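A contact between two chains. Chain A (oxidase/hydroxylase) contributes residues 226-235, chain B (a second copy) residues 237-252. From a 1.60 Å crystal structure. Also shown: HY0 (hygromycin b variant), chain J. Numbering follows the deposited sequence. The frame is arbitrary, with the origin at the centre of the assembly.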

# COMPACT_ATOMS: atom_id res chain seq x y z
N GLY A 226 20.96 15.34 6.00
CA GLY A 226 19.60 14.96 5.67
C GLY A 226 19.38 15.19 4.20
O GLY A 226 19.76 16.24 3.68
N TYR A 227 18.79 14.20 3.54
CA TYR A 227 18.59 14.24 2.10
C TYR A 227 17.16 13.93 1.75
O TYR A 227 16.51 13.13 2.42
CB TYR A 227 19.50 13.25 1.37
CG TYR A 227 20.98 13.39 1.67
CD1 TYR A 227 21.55 12.70 2.73
CD2 TYR A 227 21.79 14.21 0.90
CE1 TYR A 227 22.90 12.82 3.01
CE2 TYR A 227 23.14 14.33 1.17
CZ TYR A 227 23.69 13.64 2.23
OH TYR A 227 25.04 13.75 2.51
N GLY A 228 16.68 14.51 0.66
CA GLY A 228 15.40 14.11 0.12
C GLY A 228 15.28 14.60 -1.31
O GLY A 228 16.28 15.03 -1.90
N PRO A 229 14.07 14.57 -1.85
CA PRO A 229 13.87 14.95 -3.25
C PRO A 229 14.08 16.43 -3.50
O PRO A 229 13.99 17.23 -2.58
CB PRO A 229 12.42 14.55 -3.52
CG PRO A 229 12.07 13.59 -2.44
CD PRO A 229 12.83 14.05 -1.25
N THR A 230 14.35 16.79 -4.75
CA THR A 230 14.59 18.18 -5.09
C THR A 230 13.42 19.11 -4.81
O THR A 230 13.62 20.32 -4.71
CB THR A 230 14.96 18.33 -6.58
OG1 THR A 230 13.94 17.74 -7.40
CG2 THR A 230 16.28 17.65 -6.85
N PHE A 231 12.22 18.56 -4.66
CA PHE A 231 11.06 19.40 -4.40
C PHE A 231 10.77 19.55 -2.91
O PHE A 231 9.80 20.21 -2.54
CB PHE A 231 9.81 18.87 -5.12
CG PHE A 231 9.57 17.41 -4.91
CD1 PHE A 231 10.04 16.47 -5.81
CD2 PHE A 231 8.88 16.97 -3.80
CE1 PHE A 231 9.82 15.12 -5.61
CE2 PHE A 231 8.66 15.62 -3.59
CZ PHE A 231 9.14 14.70 -4.50
N PHE A 232 11.58 18.92 -2.05
CA PHE A 232 11.51 19.19 -0.62
C PHE A 232 12.24 20.49 -0.29
O PHE A 232 13.27 20.78 -0.90
CB PHE A 232 12.13 18.05 0.21
CG PHE A 232 11.16 16.94 0.55
CD1 PHE A 232 10.12 16.61 -0.30
CD2 PHE A 232 11.33 16.21 1.72
CE1 PHE A 232 9.25 15.57 0.03
CE2 PHE A 232 10.47 15.18 2.04
CZ PHE A 232 9.44 14.86 1.20
N THR A 233 11.70 21.27 0.64
CA THR A 233 12.41 22.46 1.12
C THR A 233 13.52 22.08 2.11
O THR A 233 13.46 21.03 2.76
CB THR A 233 11.47 23.47 1.81
OG1 THR A 233 10.84 22.85 2.95
CG2 THR A 233 10.42 23.99 0.86
N GLU A 234 14.52 22.95 2.25
CA GLU A 234 15.57 22.70 3.24
C GLU A 234 14.91 22.64 4.62
O GLU A 234 13.89 23.30 4.84
CB GLU A 234 16.66 23.76 3.17
CG GLU A 234 17.55 23.58 1.95
CD GLU A 234 18.47 24.76 1.69
OE1 GLU A 234 18.39 25.76 2.44
OE2 GLU A 234 19.26 24.69 0.73
N TRP A 235 15.48 21.86 5.54
CA TRP A 235 14.78 21.69 6.81
C TRP A 235 14.67 22.97 7.62
O TRP A 235 15.63 23.72 7.79
CB TRP A 235 15.43 20.62 7.70
CG TRP A 235 14.60 20.42 8.91
CD1 TRP A 235 13.47 19.66 9.01
CD2 TRP A 235 14.78 21.04 10.20
NE1 TRP A 235 12.94 19.76 10.28
CE2 TRP A 235 13.72 20.59 11.02
CE3 TRP A 235 15.72 21.92 10.73
CZ2 TRP A 235 13.60 20.99 12.35
CZ3 TRP A 235 15.60 22.31 12.05
CH2 TRP A 235 14.54 21.85 12.84
N GLU B 237 10.15 24.31 -12.61
CA GLU B 237 10.66 23.21 -13.42
C GLU B 237 12.14 23.01 -13.17
O GLU B 237 12.90 23.97 -13.13
CB GLU B 237 10.40 23.50 -14.91
CG GLU B 237 10.99 22.49 -15.86
CD GLU B 237 10.65 22.79 -17.32
OE1 GLU B 237 9.81 23.68 -17.58
OE2 GLU B 237 11.23 22.13 -18.21
N LEU B 238 12.55 21.76 -12.96
CA LEU B 238 13.97 21.45 -12.76
C LEU B 238 14.40 20.37 -13.74
O LEU B 238 13.73 19.34 -13.85
CB LEU B 238 14.23 21.01 -11.32
CG LEU B 238 15.67 20.68 -10.91
CD1 LEU B 238 16.58 21.87 -11.16
CD2 LEU B 238 15.72 20.27 -9.45
N ASP B 239 15.49 20.60 -14.45
CA ASP B 239 15.91 19.67 -15.51
C ASP B 239 16.53 18.40 -14.93
O ASP B 239 16.36 17.31 -15.46
CB ASP B 239 16.89 20.37 -16.46
CG ASP B 239 16.26 21.55 -17.17
OD1 ASP B 239 15.02 21.54 -17.36
OD2 ASP B 239 16.99 22.49 -17.56
N ALA B 240 17.23 18.56 -13.81
CA ALA B 240 17.95 17.47 -13.16
C ALA B 240 18.46 17.96 -11.82
O ALA B 240 18.62 19.17 -11.62
CB ALA B 240 19.11 16.98 -14.03
N GLU B 241 18.72 17.04 -10.89
CA GLU B 241 19.41 17.42 -9.67
C GLU B 241 20.73 18.10 -10.05
O GLU B 241 21.33 17.76 -11.06
CB GLU B 241 19.68 16.21 -8.77
CG GLU B 241 20.70 15.25 -9.31
CD GLU B 241 21.13 14.21 -8.28
OE1 GLU B 241 20.26 13.52 -7.71
OE2 GLU B 241 22.35 14.09 -8.04
N THR B 242 21.15 19.06 -9.25
CA THR B 242 22.34 19.82 -9.59
C THR B 242 23.57 19.20 -8.96
O THR B 242 23.47 18.33 -8.10
CB THR B 242 22.22 21.28 -9.14
OG1 THR B 242 22.05 21.32 -7.71
CG2 THR B 242 21.03 21.94 -9.83
N ALA B 243 24.74 19.65 -9.42
CA ALA B 243 26.00 19.08 -8.99
C ALA B 243 26.20 19.23 -7.49
O ALA B 243 26.79 18.37 -6.84
CB ALA B 243 27.16 19.73 -9.73
N ASP B 244 25.71 20.34 -6.95
CA ASP B 244 25.94 20.62 -5.54
C ASP B 244 24.80 20.16 -4.65
O ASP B 244 24.81 20.43 -3.45
CB ASP B 244 26.20 22.12 -5.35
CG ASP B 244 25.02 22.96 -5.75
OD1 ASP B 244 24.04 22.42 -6.31
OD2 ASP B 244 25.08 24.19 -5.54
N LEU B 245 23.82 19.48 -5.24
CA LEU B 245 22.61 19.04 -4.52
C LEU B 245 21.86 20.20 -3.84
O LEU B 245 21.21 20.02 -2.80
CB LEU B 245 22.97 17.97 -3.48
CG LEU B 245 23.30 16.56 -3.96
CD1 LEU B 245 23.10 15.55 -2.82
CD2 LEU B 245 22.50 16.17 -5.18
N ARG B 246 21.95 21.40 -4.41
CA ARG B 246 21.18 22.52 -3.88
C ARG B 246 20.06 22.94 -4.83
O ARG B 246 19.26 23.82 -4.52
CB ARG B 246 22.09 23.73 -3.60
CG ARG B 246 23.29 23.44 -2.70
CD ARG B 246 22.91 23.03 -1.29
NE ARG B 246 24.00 23.25 -0.34
CZ ARG B 246 25.10 22.49 -0.24
NH1 ARG B 246 25.28 21.45 -1.05
NH2 ARG B 246 26.02 22.78 0.67
N GLY B 247 19.99 22.30 -5.99
CA GLY B 247 18.93 22.58 -6.94
C GLY B 247 17.57 22.20 -6.37
O GLY B 247 17.40 21.11 -5.83
N ALA B 248 16.62 23.13 -6.45
CA ALA B 248 15.26 22.89 -5.99
C ALA B 248 14.30 22.90 -7.17
O ALA B 248 14.48 23.66 -8.14
CB ALA B 248 14.85 23.93 -4.97
N GLY B 249 13.27 22.07 -7.08
CA GLY B 249 12.24 22.05 -8.10
C GLY B 249 11.74 20.65 -8.40
O GLY B 249 12.07 19.68 -7.71
N TYR B 250 10.96 20.56 -9.47
CA TYR B 250 10.25 19.33 -9.82
C TYR B 250 10.74 18.77 -11.13
O TYR B 250 10.66 19.44 -12.17
CB TYR B 250 8.74 19.61 -9.90
CG TYR B 250 8.14 20.06 -8.59
CD1 TYR B 250 8.34 21.35 -8.10
CD2 TYR B 250 7.37 19.19 -7.85
CE1 TYR B 250 7.81 21.73 -6.89
CE2 TYR B 250 6.83 19.57 -6.66
CZ TYR B 250 7.06 20.82 -6.16
OH TYR B 250 6.49 21.14 -4.95
N VAL B 251 11.26 17.55 -11.09
CA VAL B 251 11.69 16.82 -12.27
C VAL B 251 10.60 15.83 -12.68
O VAL B 251 10.40 14.80 -12.04
CB VAL B 251 13.00 16.06 -12.00
CG1 VAL B 251 13.52 15.44 -13.28
CG2 VAL B 251 14.03 16.97 -11.37
N ASP B 252 9.88 16.15 -13.75
CA ASP B 252 8.75 15.35 -14.16
C ASP B 252 9.19 14.04 -14.77
O ASP B 252 10.22 13.97 -15.43
CB ASP B 252 7.89 16.10 -15.19
CG ASP B 252 7.11 17.25 -14.59
OD1 ASP B 252 7.26 17.47 -13.37
OD2 ASP B 252 6.37 17.94 -15.33
C1 HY0 J . 7.72 18.95 -18.24
C2 HY0 J . 8.80 18.52 -19.23
C3 HY0 J . 9.56 19.76 -19.70
C4 HY0 J . 8.58 20.66 -20.44
C5 HY0 J . 7.42 21.05 -19.52
C6 HY0 J . 6.73 19.86 -18.93
N7 HY0 J . 9.68 17.63 -18.59
O8 HY0 J . 7.02 17.82 -17.77
N9 HY0 J . 9.21 21.87 -20.86
C10 HY0 J . 10.40 21.57 -21.65
O11 HY0 J . 6.50 21.78 -20.29
C12 HY0 J . 3.61 20.00 -16.89
C13 HY0 J . 4.50 19.68 -18.06
O14 HY0 J . 3.96 20.09 -19.31
C15 HY0 J . 2.68 19.55 -19.55
C16 HY0 J . 1.71 20.19 -18.60
C17 HY0 J . 2.17 19.85 -17.12
O18 HY0 J . 5.77 20.33 -17.93
C19 HY0 J . 2.27 19.83 -20.99
O20 HY0 J . 3.12 19.08 -21.85
O21 HY0 J . 1.70 21.54 -18.85
O22 HY0 J . 1.51 20.69 -16.26
C23 HY0 J . 2.51 21.37 -15.49
C24 HY0 J . 2.03 22.74 -15.14
C25 HY0 J . 2.93 23.40 -14.10
C26 HY0 J . 3.08 22.48 -12.92
C27 HY0 J . 3.59 21.15 -13.37
O28 HY0 J . 2.70 20.61 -14.32
O29 HY0 J . 3.75 21.37 -16.32
O30 HY0 J . 2.04 23.55 -16.32
O31 HY0 J . 2.33 24.60 -13.70
O32 HY0 J . 1.80 22.30 -12.34
C33 HY0 J . 3.63 20.17 -12.19
C34 HY0 J . 4.60 19.06 -12.49
O35 HY0 J . 5.92 19.47 -12.20
N36 HY0 J . 2.36 19.60 -12.06
O HOH W 1 12.03 16.22 -8.69

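This is a small contact (400 Å² buried, both sides summed) in which one threonine, A:Thr230, docks by backbone and hydroxyl onto a single glycine of the second copy, while an aromatic pair and a few aliphatic groups pack around that polar centre.

The central polar exchange is reciprocal. B:Gly249 N donates to A:Thr230 O at 3.0 Å with a nearly straight N-H...O angle of 163°, and A:Thr230 OG1 donates to B:Gly249 O at 2.7 Å. One residue thus satisfies both the amide and the carbonyl of its partner, using its own carbonyl for the first and its side chain for the second. The p rotamer of A:Thr230, with CB directed toward chain B, puts the hydroxyl in place. B:Ala248 CA adds a CA-H...O contact to A:Thr230 O at 3.3 Å, so that carbonyl is approached from two consecutive residues. A:Phe231 N also lies 3.3 Å from B:Gly249 O, but the angle is too poor for a hydrogen bond.

Water 1 extends the network: it donates to A:Thr230 OG1 at 2.8 Å and accepts from B:Val251 N at 2.8 Å. The threonine hydroxyl therefore both gives and receives.

Glycine at B:Gly249 answers to its own chain. At phi 142° and psi -170°, a CB would be jammed against the preceding carbonyl and would clash with B:Leu238 CB; it would point away from chain A. The backbone shape that presents both polar groups is one that calls for glycine.

The carbon side of A:Thr230 is covered too. A:Thr230 CB meets B:Leu238 CD2 at 3.5 Å, and A:Thr230 CG2 lies 4.2 Å from B:Glu241 CB.

The next residue, A:Phe231, sits within the type I turn from A:Pro229 to A:Phe232, which is closed by A:Phe232 N donating to A:Pro229 O at 3.0 Å. Its CB points toward chain B, but its end leads away. Its contact with B:Tyr250 includes a CH-pi interaction: A:Phe231 CB stands 3.5 Å from the centroid of the B:Tyr250 ring, over its face and 17° off the normal. The two rings are nearly parallel, at 15°, yet slid apart, with centroids 5.4 Å apart and little overlap.

Away from A:Thr230, A:Tyr227 CD2 lies 4.2 Å from B:Leu245 CD1. B:Leu245 ends a type I turn braced within chain B, where B:Thr242 OG1 donates to B:Asp244 OD1 at 2.7 Å and B:Arg246 N donates to B:Asp244 OD1 at 3.0 Å.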